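Local coordinates for protein shikimate dehydrogenase (NADP(+)) (Thermus thermophilus, PDB 2D5C) that catalyses the reversible NADPH-linked reduction of 3-dehydroshikimate to shikimate, the fourth step on the way to chorismate and the aromatic amino acids, at residues E194-E199 with K219-K224; R208-R213 with V225-P230. One frame throughout, in Å; residues are numbered along the deposited sequence.

Overall arrangement
Both contacts lie in the NADP-binding half of the enzyme and share helix 213-220 and strand 224-226, so that their segments alternate along the sequence. Contact 1, the more surface-lying, its centre about 23 Å from the centre of the chain, joins the loop before strand 201-204 to the end of that helix. Contact 2, nearer the core, its centre about 13 Å from the chain's, joins the loop before the helix to the strand's far end, holding the NADP-binding residue G228 near the shikimate pocket. Both are water-bridged without direct hydrogen bonds across; contact 1 packs a leucine on a proline and backbone, contact 2 adds a CH-pi contact. K219 (contact 1) makes a cation-pi contact with W211 (contact 2).

Contact 1 of 2, residues E194-E199 with K219-K224; sequences ELFPEE and KAKGLK
The side chain of L223 forms the tight part of this contact, pressed against the bend F196-E199. With CG anti to its carbonyl carbon (chi1 -55°), L223 crosses P197 at about a right angle and divides its two methyls between different surfaces. CD1 meets the proline ring, 3.8 Å from P197 CG, and sits at the edge of the F196 ring near its plane. CD2 bears on the backbone instead, 3.3 Å from P197 O and equally close to E199 C. An alanine in place of L223 would lose both methyls and would probably leave P197 and the F196 ring edge less firmly packed. Next to L223 the K221 chain bends at chi2 and chi3, which lays its methylene groups along the loop: CG lies 3.4 Å from P197 O, and CE 3.8 Å from F196 CB. Its ammonium group goes on to hydrogen-bond the carbonyl of A193.

The solvent side is looser. No direct hydrogen bond joins the two segments; two waters do the bridging, both donating to E198 O. One, 2.5 Å from E198 O, also donates to G222 O, while the other also donates to K221 O. The carboxylate of E198 stays apart from the K221 ammonium, OE2 to NZ being 5.4 Å, too far for a salt bridge, so any attraction is probably weak and long-range.

G222, with positive phi (95°), leaves the helix in a Schellman motif, its N bonded to K219 O at 3.1 Å, and turns the chain toward strand 224-226. The helix 213-220 thus ends against the loop that feeds strand 201-204, and K224 pairs with G200 and A202 in the parallel sheet: the second half of a beta-alpha-beta crossover (strand 201-204, helix 213-220, strand 224-226) in the Rossmann-type NADP-binding domain.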
loop_
_atom_site.group_PDB
_atom_site.type_symbol
_atom_site.label_atom_id
_atom_site.label_comp_id
_atom_site.label_asym_id
_atom_site.label_seq_id
_atom_site.Cartn_x
_atom_site.Cartn_y
_atom_site.Cartn_z
ATOM N N GLU A 194 -19.319 -1.536 -42.214
ATOM C CA GLU A 194 -19.372 -2.842 -42.870
ATOM C C GLU A 194 -18.427 -3.897 -42.289
ATOM O O GLU A 194 -18.479 -5.061 -42.703
ATOM C CB GLU A 194 -19.098 -2.702 -44.373
ATOM C CG GLU A 194 -17.745 -2.081 -44.727
ATOM C CD GLU A 194 -17.404 -2.222 -46.209
ATOM O OE1 GLU A 194 -18.341 -2.355 -47.029
ATOM O OE2 GLU A 194 -16.203 -2.192 -46.558
ATOM N N LEU A 195 -17.560 -3.509 -41.349
ATOM C CA LEU A 195 -16.638 -4.480 -40.753
ATOM C C LEU A 195 -17.136 -5.011 -39.408
ATOM O O LEU A 195 -16.503 -5.878 -38.793
ATOM C CB LEU A 195 -15.235 -3.878 -40.601
ATOM C CG LEU A 195 -14.519 -3.547 -41.920
ATOM C CD1 LEU A 195 -13.065 -3.162 -41.630
ATOM C CD2 LEU A 195 -14.568 -4.739 -42.858
ATOM N N PHE A 196 -18.272 -4.497 -38.950
ATOM C CA PHE A 196 -18.842 -4.981 -37.692
ATOM C C PHE A 196 -19.424 -6.382 -37.889
ATOM O O PHE A 196 -19.884 -6.718 -38.987
ATOM C CB PHE A 196 -19.994 -4.085 -37.207
ATOM C CG PHE A 196 -19.554 -2.810 -36.522
ATOM C CD1 PHE A 196 -19.061 -1.737 -37.259
ATOM C CD2 PHE A 196 -19.643 -2.681 -35.138
ATOM C CE1 PHE A 196 -18.668 -0.552 -36.628
ATOM C CE2 PHE A 196 -19.251 -1.496 -34.491
ATOM C CZ PHE A 196 -18.766 -0.434 -35.238
ATOM N N PRO A 197 -19.404 -7.222 -36.838
ATOM C CA PRO A 197 -19.966 -8.573 -36.956
ATOM C C PRO A 197 -21.498 -8.425 -36.909
ATOM O O PRO A 197 -21.992 -7.434 -36.373
ATOM C CB PRO A 197 -19.411 -9.272 -35.726
ATOM C CG PRO A 197 -19.448 -8.169 -34.683
ATOM C CD PRO A 197 -18.810 -7.022 -35.503
ATOM N N GLU A 198 -22.246 -9.372 -37.488
ATOM C CA GLU A 198 -23.717 -9.278 -37.487
ATOM C C GLU A 198 -24.310 -9.796 -36.164
ATOM O O GLU A 198 -25.521 -9.716 -35.936
ATOM C CB GLU A 198 -24.335 -10.041 -38.677
ATOM C CG GLU A 198 -23.928 -9.603 -40.099
ATOM C CD GLU A 198 -24.531 -8.281 -40.558
ATOM O OE1 GLU A 198 -25.697 -7.955 -40.208
ATOM O OE2 GLU A 198 -23.811 -7.585 -41.306
ATOM N N GLU A 199 -23.452 -10.333 -35.297
ATOM C CA GLU A 199 -23.896 -10.825 -33.992
ATOM C C GLU A 199 -22.776 -10.789 -32.956
ATOM O O GLU A 199 -21.601 -10.939 -33.287
ATOM C CB GLU A 199 -24.431 -12.255 -34.099
ATOM C CG GLU A 199 -23.346 -13.319 -34.198
ATOM C CD GLU A 199 -23.873 -14.721 -33.918
ATOM O OE1 GLU A 199 -24.369 -15.370 -34.858
ATOM O OE2 GLU A 199 -23.791 -15.172 -32.754
ATOM N N LYS A 219 -24.865 -0.961 -31.809
ATOM C CA LYS A 219 -26.233 -1.216 -31.383
ATOM C C LYS A 219 -27.156 -1.376 -32.599
ATOM O O LYS A 219 -27.959 -2.308 -32.660
ATOM C CB LYS A 219 -26.714 -0.091 -30.463
ATOM C CG LYS A 219 -28.093 -0.310 -29.887
ATOM C CD LYS A 219 -28.306 0.529 -28.629
ATOM C CE LYS A 219 -28.179 2.014 -28.904
ATOM N NZ LYS A 219 -28.362 2.816 -27.660
ATOM N N ALA A 220 -27.021 -0.490 -33.583
ATOM C CA ALA A 220 -27.851 -0.570 -34.790
ATOM C C ALA A 220 -27.597 -1.829 -35.623
ATOM O O ALA A 220 -28.469 -2.268 -36.401
ATOM C CB ALA A 220 -27.626 0.675 -35.656
ATOM N N LYS A 221 -26.407 -2.404 -35.456
ATOM C CA LYS A 221 -25.984 -3.599 -36.182
ATOM C C LYS A 221 -26.549 -4.881 -35.581
ATOM O O LYS A 221 -26.447 -5.951 -36.176
ATOM C CB LYS A 221 -24.457 -3.699 -36.181
ATOM C CG LYS A 221 -23.888 -4.719 -37.150
ATOM C CD LYS A 221 -23.995 -4.221 -38.582
ATOM C CE LYS A 221 -23.225 -2.919 -38.760
ATOM N NZ LYS A 221 -23.429 -2.307 -40.100
ATOM N N GLY A 222 -27.128 -4.775 -34.395
ATOM C CA GLY A 222 -27.675 -5.951 -33.753
ATOM C C GLY A 222 -26.706 -6.581 -32.775
ATOM O O GLY A 222 -26.717 -7.801 -32.597
ATOM N N LEU A 223 -25.854 -5.761 -32.157
ATOM C CA LEU A 223 -24.897 -6.249 -31.171
ATOM C C LEU A 223 -25.295 -5.746 -29.794
ATOM O O LEU A 223 -25.875 -4.667 -29.658
ATOM C CB LEU A 223 -23.467 -5.748 -31.473
ATOM C CG LEU A 223 -22.874 -6.035 -32.853
ATOM C CD1 LEU A 223 -21.422 -5.560 -32.847
ATOM C CD2 LEU A 223 -22.946 -7.507 -33.186
ATOM N N LYS A 224 -24.980 -6.527 -28.764
ATOM C CA LYS A 224 -25.267 -6.122 -27.395
ATOM C C LYS A 224 -24.151 -5.118 -27.076
ATOM O O LYS A 224 -23.009 -5.336 -27.474
ATOM C CB LYS A 224 -25.178 -7.335 -26.460
ATOM C CG LYS A 224 -25.690 -7.066 -25.056
ATOM C CD LYS A 224 -25.559 -8.305 -24.175
ATOM C CE LYS A 224 -26.096 -8.050 -22.774
ATOM N NZ LYS A 224 -27.536 -7.677 -22.792
HETATM O O HOH W 1 -27.695 -9.528 -34.696
HETATM O O HOH W 2 -28.225 -8.271 -36.449
#

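Contact 2 of 2, residues R208-R213 with V225-P230; sequences RPLWTR and VQTGLP. With SO4 (sulfate ion), chain D; SO4 (sulfate ion), chain C.
Strand 224-226 passes through a short turn into helix 229-244 at the edge of the parallel sheet of the NADP-binding domain, and the loop ahead of helix 213-220 packs against that junction, which includes the NADP-binding residue G228. T227 is the pivot. Its CG2, anti to the carbonyl carbon, lies over one face of the W211 indole in a CH-pi contact, 3.8 Å from the centroid of the six-membered ring and 19° off the normal. V225 approaches the same ring at its edge, CG2 standing 3.8 Å from W211 CZ3. The hydroxyl of T227 occupies the position between backbone N and carbonyl carbon (chi1 67°); there it accepts a weak capping bond from L229 N and donates to O1 of a sulfate, 2.8 Å from OG1. T227 N binds O4 of the same sulfate with a nearly straight N-H (167°), so this ion, probably from the crystallisation liquor, is held by both backbone and side chain.

L210 reaches across chiefly by CD1, 3.7 Å from T227 CB and 3.6 Å from L229 CG, crossing L229 at about a right angle. A water joins the backbones, donating to L210 O and accepting from G228 N, each at 2.8 Å.

The side chain of L229 lies about 4 Å from those of the shikimate-binding residues L15 and Y207. Around the contact, helix 250-260 packs on L210 and L229 through R258, L215 and A218 of helix 213-220 back V225, and Q226 pairs with A202 of strand 201-204.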
loop_
_atom_site.group_PDB
_atom_site.type_symbol
_atom_site.label_atom_id
_atom_site.label_comp_id
_atom_site.label_asym_id
_atom_site.label_seq_id
_atom_site.Cartn_x
_atom_site.Cartn_y
_atom_site.Cartn_z
ATOM N N ARG A 208 -16.759 9.836 -23.834
ATOM C CA ARG A 208 -16.995 11.241 -24.177
ATOM C C ARG A 208 -16.935 11.360 -25.691
ATOM O O ARG A 208 -15.851 11.413 -26.276
ATOM C CB ARG A 208 -15.931 12.161 -23.562
ATOM C CG ARG A 208 -16.168 12.529 -22.107
ATOM C CD ARG A 208 -15.216 13.645 -21.677
ATOM N NE ARG A 208 -15.487 14.125 -20.323
ATOM C CZ ARG A 208 -16.581 14.794 -19.966
ATOM N NH1 ARG A 208 -17.515 15.072 -20.865
ATOM N NH2 ARG A 208 -16.743 15.180 -18.705
ATOM N N PRO A 209 -18.098 11.394 -26.360
ATOM C CA PRO A 209 -19.471 11.328 -25.847
ATOM C C PRO A 209 -19.788 9.949 -25.259
ATOM O O PRO A 209 -19.082 8.981 -25.545
ATOM C CB PRO A 209 -20.297 11.617 -27.090
ATOM C CG PRO A 209 -19.490 10.956 -28.168
ATOM C CD PRO A 209 -18.089 11.401 -27.833
ATOM N N LEU A 210 -20.842 9.854 -24.450
ATOM C CA LEU A 210 -21.210 8.566 -23.855
ATOM C C LEU A 210 -21.587 7.568 -24.950
ATOM O O LEU A 210 -21.076 6.446 -24.990
ATOM C CB LEU A 210 -22.379 8.727 -22.875
ATOM C CG LEU A 210 -22.853 7.456 -22.162
ATOM C CD1 LEU A 210 -21.714 6.885 -21.301
ATOM C CD2 LEU A 210 -24.072 7.768 -21.287
ATOM N N TRP A 211 -22.498 7.972 -25.831
ATOM C CA TRP A 211 -22.905 7.114 -26.931
ATOM C C TRP A 211 -22.154 7.513 -28.181
ATOM O O TRP A 211 -22.616 8.320 -28.982
ATOM C CB TRP A 211 -24.418 7.187 -27.136
ATOM C CG TRP A 211 -25.113 6.483 -26.025
ATOM C CD1 TRP A 211 -25.676 7.046 -24.916
ATOM C CD2 TRP A 211 -25.194 5.060 -25.838
ATOM N NE1 TRP A 211 -26.094 6.063 -24.048
ATOM C CE2 TRP A 211 -25.811 4.837 -24.591
ATOM C CE3 TRP A 211 -24.799 3.958 -26.605
ATOM C CZ2 TRP A 211 -26.048 3.549 -24.089
ATOM C CZ3 TRP A 211 -25.032 2.674 -26.106
ATOM C CH2 TRP A 211 -25.653 2.484 -24.859
ATOM N N THR A 212 -20.960 6.950 -28.299
ATOM C CA THR A 212 -20.046 7.190 -29.399
ATOM C C THR A 212 -20.590 6.667 -30.714
ATOM O O THR A 212 -21.548 5.894 -30.738
ATOM C CB THR A 212 -18.709 6.486 -29.117
ATOM O OG1 THR A 212 -18.949 5.087 -28.949
ATOM C CG2 THR A 212 -18.085 7.025 -27.827
ATOM N N ARG A 213 -19.974 7.085 -31.813
ATOM C CA ARG A 213 -20.399 6.610 -33.114
ATOM C C ARG A 213 -20.249 5.083 -33.140
ATOM O O ARG A 213 -21.154 4.378 -33.565
ATOM C CB ARG A 213 -19.571 7.246 -34.230
ATOM C CG ARG A 213 -20.067 6.833 -35.596
ATOM C CD ARG A 213 -19.380 7.541 -36.760
ATOM N NE ARG A 213 -19.851 6.938 -38.005
ATOM C CZ ARG A 213 -19.162 6.873 -39.136
ATOM N NH1 ARG A 213 -17.941 7.392 -39.219
ATOM N NH2 ARG A 213 -19.687 6.243 -40.177
ATOM N N VAL A 225 -24.460 -4.034 -26.374
ATOM C CA VAL A 225 -23.421 -3.039 -26.100
ATOM C C VAL A 225 -23.284 -2.579 -24.660
ATOM O O VAL A 225 -24.204 -2.706 -23.854
ATOM C CB VAL A 225 -23.621 -1.743 -26.958
ATOM C CG1 VAL A 225 -23.575 -2.068 -28.440
ATOM C CG2 VAL A 225 -24.936 -1.061 -26.584
ATOM N N GLN A 226 -22.109 -2.040 -24.346
ATOM C CA GLN A 226 -21.840 -1.494 -23.024
ATOM C C GLN A 226 -20.978 -0.251 -23.184
ATOM O O GLN A 226 -20.010 -0.257 -23.938
ATOM C CB GLN A 226 -21.112 -2.500 -22.132
ATOM C CG GLN A 226 -20.901 -1.964 -20.720
ATOM C CD GLN A 226 -20.239 -2.966 -19.800
ATOM O OE1 GLN A 226 -19.088 -3.356 -20.013
ATOM N NE2 GLN A 226 -20.965 -3.395 -18.773
ATOM N N THR A 227 -21.339 0.820 -22.483
ATOM C CA THR A 227 -20.582 2.065 -22.553
ATOM C C THR A 227 -19.323 1.912 -21.709
ATOM O O THR A 227 -19.103 0.866 -21.105
ATOM C CB THR A 227 -21.373 3.260 -21.995
ATOM O OG1 THR A 227 -21.555 3.080 -20.588
ATOM C CG2 THR A 227 -22.741 3.379 -22.687
ATOM N N GLY A 228 -18.511 2.962 -21.671
ATOM C CA GLY A 228 -17.274 2.912 -20.913
ATOM C C GLY A 228 -17.437 3.240 -19.443
ATOM O O GLY A 228 -16.477 3.138 -18.682
ATOM N N LEU A 229 -18.641 3.615 -19.019
ATOM C CA LEU A 229 -18.838 3.964 -17.617
ATOM C C LEU A 229 -18.691 2.802 -16.631
ATOM O O LEU A 229 -18.092 2.968 -15.563
ATOM C CB LEU A 229 -20.196 4.647 -17.410
ATOM C CG LEU A 229 -20.414 6.030 -18.035
ATOM C CD1 LEU A 229 -21.708 6.624 -17.469
ATOM C CD2 LEU A 229 -19.237 6.948 -17.734
ATOM N N PRO A 230 -19.246 1.618 -16.954
ATOM C CA PRO A 230 -19.092 0.518 -16.002
ATOM C C PRO A 230 -17.620 0.204 -15.712
ATOM O O PRO A 230 -17.256 -0.030 -14.557
ATOM C CB PRO A 230 -19.827 -0.631 -16.683
ATOM C CG PRO A 230 -20.943 0.099 -17.406
ATOM C CD PRO A 230 -20.203 1.259 -18.019
HETATM S S SO4 D . -24.537 0.944 -19.985
HETATM O O1 SO4 D . -23.861 2.226 -19.248
HETATM O O2 SO4 D . -24.948 0.068 -18.908
HETATM O O3 SO4 D . -25.538 1.334 -20.736
HETATM O O4 SO4 D . -23.428 0.346 -20.685
HETATM S S SO4 C . -17.865 4.233 -42.595
HETATM O O1 SO4 C . -18.819 3.237 -41.738
HETATM O O2 SO4 C . -17.241 3.389 -43.586
HETATM O O3 SO4 C . -18.582 5.196 -43.122
HETATM O O4 SO4 C . -16.877 4.645 -41.637
HETATM O O HOH W 3 -19.236 4.892 -23.611
#